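Local coordinates for proteasome protein (Corynebacterium glutamicum ATCC 13032, PDB 2P90) that is of unknown function, but as a member of the PAC2 family may be related to proteasome-assembly chaperones, at residues B[111-124]-B[177-190]. Sequence-based numbering, arbitrary orientation.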
loop_
_atom_site.group_PDB
_atom_site.type_symbol
_atom_site.label_atom_id
_atom_site.label_comp_id
_atom_site.label_asym_id
_atom_site.label_seq_id
_atom_site.Cartn_x
_atom_site.Cartn_y
_atom_site.Cartn_z
ATOM N N GLU B 111 4.524 -12.973 -0.739
ATOM C CA GLU B 111 4.209 -12.708 0.668
ATOM C C GLU B 111 2.845 -11.994 0.695
ATOM O O GLU B 111 2.700 -10.989 0.015
ATOM C CB GLU B 111 5.266 -11.788 1.304
ATOM C CG GLU B 111 4.861 -11.252 2.667
ATOM C CD GLU B 111 5.859 -10.300 3.295
ATOM O OE1 GLU B 111 6.341 -9.353 2.615
ATOM O OE2 GLU B 111 6.145 -10.496 4.505
ATOM N N PRO B 112 1.840 -12.487 1.464
ATOM C CA PRO B 112 0.556 -11.713 1.552
ATOM C C PRO B 112 0.714 -10.265 2.008
ATOM O O PRO B 112 1.530 -10.000 2.901
ATOM C CB PRO B 112 -0.242 -12.486 2.614
ATOM C CG PRO B 112 0.272 -13.927 2.447
ATOM C CD PRO B 112 1.773 -13.762 2.211
ATOM N N ASP B 113 -0.055 -9.342 1.422
ATOM C CA ASP B 113 -0.130 -7.969 1.950
ATOM C C ASP B 113 -1.046 -7.939 3.206
ATOM O O ASP B 113 -0.838 -7.137 4.115
ATOM C CB ASP B 113 -0.707 -6.993 0.921
ATOM C CG ASP B 113 0.121 -6.855 -0.312
ATOM O OD1 ASP B 113 1.134 -6.093 -0.307
ATOM O OD2 ASP B 113 -0.278 -7.447 -1.343
ATOM N N LEU B 114 -2.047 -8.833 3.237
ATOM C CA LEU B 114 -3.145 -8.754 4.191
ATOM C C LEU B 114 -3.297 -10.022 5.034
ATOM O O LEU B 114 -2.828 -11.115 4.652
ATOM C CB LEU B 114 -4.471 -8.488 3.426
ATOM C CG LEU B 114 -4.465 -7.459 2.257
ATOM C CD1 LEU B 114 -5.762 -7.468 1.512
ATOM C CD2 LEU B 114 -4.106 -6.014 2.703
ATOM N N ARG B 115 -3.994 -9.861 6.167
ATOM C CA ARG B 115 -4.438 -10.987 6.989
ATOM C C ARG B 115 -3.302 -11.934 7.475
ATOM O O ARG B 115 -3.472 -13.183 7.420
ATOM C CB ARG B 115 -5.471 -11.825 6.222
ATOM C CG ARG B 115 -6.791 -11.123 5.885
ATOM C CD ARG B 115 -7.944 -12.134 6.094
ATOM N NE ARG B 115 -9.145 -11.379 6.176
ATOM C CZ ARG B 115 -9.868 -11.135 7.251
ATOM N NH1 ARG B 115 -9.643 -11.678 8.422
ATOM N NH2 ARG B 115 -10.859 -10.311 7.103
ATOM N N TRP B 116 -2.190 -11.370 7.955
ATOM C CA TRP B 116 -1.085 -12.191 8.457
ATOM C C TRP B 116 -1.494 -13.205 9.576
ATOM O O TRP B 116 -0.992 -14.320 9.586
ATOM C CB TRP B 116 0.079 -11.321 8.898
ATOM C CG TRP B 116 0.889 -10.712 7.762
ATOM C CD1 TRP B 116 0.633 -10.778 6.386
ATOM C CD2 TRP B 116 2.056 -9.922 7.905
ATOM N NE1 TRP B 116 1.593 -10.070 5.692
ATOM C CE2 TRP B 116 2.473 -9.535 6.596
ATOM C CE3 TRP B 116 2.790 -9.477 9.010
ATOM C CZ2 TRP B 116 3.603 -8.745 6.380
ATOM C CZ3 TRP B 116 3.912 -8.665 8.787
ATOM C CH2 TRP B 116 4.300 -8.315 7.493
ATOM N N GLY B 117 -2.428 -12.811 10.462
ATOM C CA GLY B 117 -3.016 -13.674 11.474
ATOM C C GLY B 117 -3.739 -14.884 10.909
ATOM O O GLY B 117 -3.380 -16.004 11.218
ATOM N N ASP B 118 -4.762 -14.672 10.076
ATOM C CA ASP B 118 -5.445 -15.789 9.425
ATOM C C ASP B 118 -4.499 -16.612 8.556
ATOM O O ASP B 118 -4.618 -17.827 8.507
ATOM C CB ASP B 118 -6.634 -15.321 8.592
ATOM C CG ASP B 118 -7.716 -14.596 9.431
ATOM O OD1 ASP B 118 -7.804 -14.815 10.655
ATOM O OD2 ASP B 118 -8.484 -13.792 8.855
ATOM N N PHE B 119 -3.555 -15.949 7.894
ATOM C CA PHE B 119 -2.602 -16.626 7.009
ATOM C C PHE B 119 -1.646 -17.555 7.758
ATOM O O PHE B 119 -1.457 -18.706 7.370
ATOM C CB PHE B 119 -1.797 -15.607 6.172
ATOM C CG PHE B 119 -0.749 -16.239 5.322
ATOM C CD1 PHE B 119 -1.106 -16.974 4.189
ATOM C CD2 PHE B 119 0.616 -16.111 5.650
ATOM C CE1 PHE B 119 -0.123 -17.590 3.402
ATOM C CE2 PHE B 119 1.597 -16.735 4.884
ATOM C CZ PHE B 119 1.240 -17.465 3.758
ATOM N N SER B 120 -1.019 -17.047 8.808
ATOM C CA SER B 120 -0.108 -17.867 9.568
ATOM C C SER B 120 -0.880 -18.999 10.281
ATOM O O SER B 120 -0.416 -20.129 10.304
ATOM C CB SER B 120 0.674 -16.994 10.515
ATOM O OG SER B 120 -0.182 -16.594 11.529
ATOM N N ASN B 121 -2.093 -18.733 10.769
ATOM C CA ASN B 121 -2.954 -19.815 11.232
ATOM C C ASN B 121 -3.343 -20.862 10.181
ATOM O O ASN B 121 -3.378 -22.022 10.490
ATOM C CB ASN B 121 -4.168 -19.282 11.986
ATOM C CG ASN B 121 -3.787 -18.738 13.364
ATOM O OD1 ASN B 121 -3.320 -19.480 14.224
ATOM N ND2 ASN B 121 -3.980 -17.449 13.574
ATOM N N ALA B 122 -3.649 -20.447 8.954
ATOM C CA ALA B 122 -3.983 -21.373 7.892
ATOM C C ALA B 122 -2.768 -22.243 7.544
ATOM O O ALA B 122 -2.898 -23.454 7.238
ATOM C CB ALA B 122 -4.464 -20.610 6.652
ATOM N N VAL B 123 -1.585 -21.620 7.592
ATOM C CA VAL B 123 -0.375 -22.358 7.311
ATOM C C VAL B 123 -0.065 -23.405 8.404
ATOM O O VAL B 123 0.320 -24.545 8.081
ATOM C CB VAL B 123 0.840 -21.474 6.939
ATOM C CG1 VAL B 123 2.072 -22.362 6.779
ATOM C CG2 VAL B 123 0.569 -20.767 5.617
ATOM N N VAL B 124 -0.277 -23.048 9.671
ATOM C CA VAL B 124 -0.113 -24.052 10.695
ATOM C C VAL B 124 -1.131 -25.187 10.618
ATOM O O VAL B 124 -0.752 -26.318 10.851
ATOM C CB VAL B 124 0.163 -23.537 12.146
ATOM C CG1 VAL B 124 0.854 -22.193 12.149
ATOM C CG2 VAL B 124 -1.074 -23.507 12.952
ATOM N N GLY B 177 8.719 -6.495 10.367
ATOM C CA GLY B 177 7.991 -7.733 10.377
ATOM C C GLY B 177 7.659 -8.268 9.003
ATOM O O GLY B 177 7.626 -7.520 8.004
ATOM N N SER B 178 7.450 -9.583 8.956
ATOM C CA SER B 178 6.977 -10.216 7.752
ATOM C C SER B 178 6.000 -11.339 8.072
ATOM O O SER B 178 5.847 -11.739 9.218
ATOM C CB SER B 178 8.137 -10.709 6.903
ATOM O OG SER B 178 8.610 -11.950 7.363
ATOM N N ALA B 179 5.299 -11.802 7.050
ATOM C CA ALA B 179 4.341 -12.855 7.213
ATOM C C ALA B 179 5.043 -14.126 7.628
ATOM O O ALA B 179 4.525 -14.873 8.465
ATOM C CB ALA B 179 3.575 -13.073 5.909
ATOM N N SER B 180 6.220 -14.388 7.057
ATOM C CA SER B 180 6.969 -15.576 7.462
ATOM C C SER B 180 7.507 -15.531 8.916
ATOM O O SER B 180 7.531 -16.569 9.575
ATOM C CB SER B 180 8.086 -15.878 6.481
ATOM O OG SER B 180 8.997 -14.800 6.449
ATOM N N LEU B 181 7.954 -14.356 9.384
ATOM C CA LEU B 181 8.401 -14.182 10.776
ATOM C C LEU B 181 7.247 -14.406 11.763
ATOM O O LEU B 181 7.411 -15.110 12.772
ATOM C CB LEU B 181 9.044 -12.815 10.992
ATOM C CG LEU B 181 10.446 -12.687 10.368
ATOM C CD1 LEU B 181 10.852 -11.262 10.195
ATOM C CD2 LEU B 181 11.502 -13.447 11.203
ATOM N N MET B 182 6.065 -13.876 11.433
ATOM C CA MET B 182 4.857 -14.145 12.223
ATOM C C MET B 182 4.601 -15.656 12.255
ATOM O O MET B 182 4.238 -16.210 13.296
ATOM C CB MET B 182 3.615 -13.402 11.658
ATOM C CG MET B 182 2.364 -13.559 12.566
ATOM S SD MET B 182 0.809 -12.682 12.209
ATOM C CE MET B 182 1.325 -11.009 12.518
ATOM N N LEU B 183 4.748 -16.316 11.111
ATOM C CA LEU B 183 4.458 -17.734 11.040
ATOM C C LEU B 183 5.467 -18.525 11.899
ATOM O O LEU B 183 5.083 -19.476 12.615
ATOM C CB LEU B 183 4.463 -18.207 9.593
ATOM C CG LEU B 183 4.565 -19.698 9.302
ATOM C CD1 LEU B 183 3.340 -20.465 9.815
ATOM C CD2 LEU B 183 4.825 -19.966 7.776
ATOM N N GLU B 184 6.730 -18.092 11.844
ATOM C CA GLU B 184 7.804 -18.659 12.663
ATOM C C GLU B 184 7.452 -18.568 14.126
ATOM O O GLU B 184 7.464 -19.581 14.802
ATOM C CB GLU B 184 9.143 -17.952 12.442
ATOM C CG GLU B 184 9.805 -18.292 11.137
ATOM C CD GLU B 184 11.243 -17.880 11.147
ATOM O OE1 GLU B 184 11.983 -18.388 12.040
ATOM O OE2 GLU B 184 11.649 -17.086 10.273
ATOM N N LYS B 185 7.117 -17.368 14.601
ATOM C CA LYS B 185 6.739 -17.183 15.991
ATOM C C LYS B 185 5.555 -18.052 16.413
ATOM O O LYS B 185 5.540 -18.561 17.520
ATOM C CB LYS B 185 6.486 -15.710 16.309
ATOM C CG LYS B 185 6.846 -15.366 17.753
ATOM C CD LYS B 185 6.415 -13.970 18.147
ATOM C CE LYS B 185 6.343 -13.845 19.676
ATOM N NZ LYS B 185 5.431 -14.864 20.291
ATOM N N LEU B 186 4.578 -18.250 15.532
ATOM C CA LEU B 186 3.414 -19.077 15.876
ATOM C C LEU B 186 3.738 -20.596 15.945
ATOM O O LEU B 186 3.152 -21.349 16.740
ATOM C CB LEU B 186 2.284 -18.808 14.889
ATOM C CG LEU B 186 0.935 -19.497 15.083
ATOM C CD1 LEU B 186 0.234 -19.049 16.393
ATOM C CD2 LEU B 186 0.045 -19.238 13.884
ATOM N N LEU B 187 4.655 -21.034 15.091
ATOM C CA LEU B 187 5.088 -22.426 15.061
ATOM C C LEU B 187 5.848 -22.689 16.349
ATOM O O LEU B 187 5.496 -23.600 17.079
ATOM C CB LEU B 187 5.924 -22.739 13.802
ATOM C CG LEU B 187 5.130 -22.968 12.511
ATOM C CD1 LEU B 187 5.949 -22.825 11.228
ATOM C CD2 LEU B 187 4.419 -24.312 12.546
ATOM N N LYS B 188 6.828 -21.847 16.661
ATOM C CA LYS B 188 7.496 -21.892 17.960
ATOM C C LYS B 188 6.491 -21.983 19.132
ATOM O O LYS B 188 6.461 -22.996 19.851
ATOM C CB LYS B 188 8.445 -20.706 18.123
ATOM C CG LYS B 188 9.111 -20.621 19.489
ATOM C CD LYS B 188 9.999 -19.379 19.578
ATOM C CE LYS B 188 9.181 -18.124 19.942
ATOM N NZ LYS B 188 9.259 -17.758 21.415
ATOM N N ASP B 189 5.656 -20.954 19.294
ATOM C CA ASP B 189 4.679 -20.887 20.374
ATOM C C ASP B 189 3.774 -22.110 20.422
ATOM O O ASP B 189 3.236 -22.449 21.469
ATOM C CB ASP B 189 3.801 -19.635 20.229
ATOM C CG ASP B 189 4.564 -18.340 20.440
ATOM O OD1 ASP B 189 5.761 -18.398 20.794
ATOM O OD2 ASP B 189 3.958 -17.255 20.251
ATOM N N LYS B 190 3.561 -22.762 19.292
ATOM C CA LYS B 190 2.761 -23.978 19.302
ATOM C C LYS B 190 3.582 -25.247 19.588
ATOM O O LYS B 190 3.043 -26.357 19.520
ATOM C CB LYS B 190 1.980 -24.124 17.995
ATOM C CG LYS B 190 0.574 -23.526 18.021
ATOM C CD LYS B 190 0.048 -23.349 16.601
ATOM C CE LYS B 190 -1.347 -22.733 16.584
ATOM N NZ LYS B 190 -2.426 -23.747 16.381
HETATM O O HOH W 1 7.092 -13.132 4.782
#
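Ala-179, in the first turn of helix 179-189, sets its methyl over the five-membered ring of Trp-116: CB lies 3.6 Å from the ring centroid, 12° off the normal, a CH-pi contact. The six-membered ring runs on beneath the peptide linking Ser-178 to Ala-179, and CH2 of Trp-116 comes within 3.3 Å of CA of Ser-178. The indole is held in its rotation from within segment 111-124: NE1 of Trp-116 gives O of Pro-112 a nearly straight hydrogen bond (2.8 Å), the acceptor in the indole plane but NE1 above the carbonyl plane. Beside the ring, Glu-111 reaches in with an extended chain, CG anti to the backbone N (chi1 169°), and its OE2 takes N-H of Ala-179 on the anti lone pair at 3.0 Å. A water bridges the same oxygen to N of Ser-180; Arg-73 and Arg-70 of the second subunit pair with the carboxylate as well. Further along, the axes approach to 9.1 Å at -53°, with CA of Ser-120 just 4.8 Å from CA of Leu-183, consistent with the small serine side chain, while SD of Met-182 lies against the Trp-116 backbone. Toward the C-terminal end of helix 179-189 the backbones draw apart: CG1 of Val-124 still meets CD2 of Leu-186 at 3.5 Å, but on the solvent side the end of exposed Lys-190 crosses CG2 of Val-124 at a slant. Behind, Leu-187 and Leu-181 rest on strand 134-143, and Phe-119 packs on helix 63-66 and edge-to-face with Phe-61 of strand 54-61.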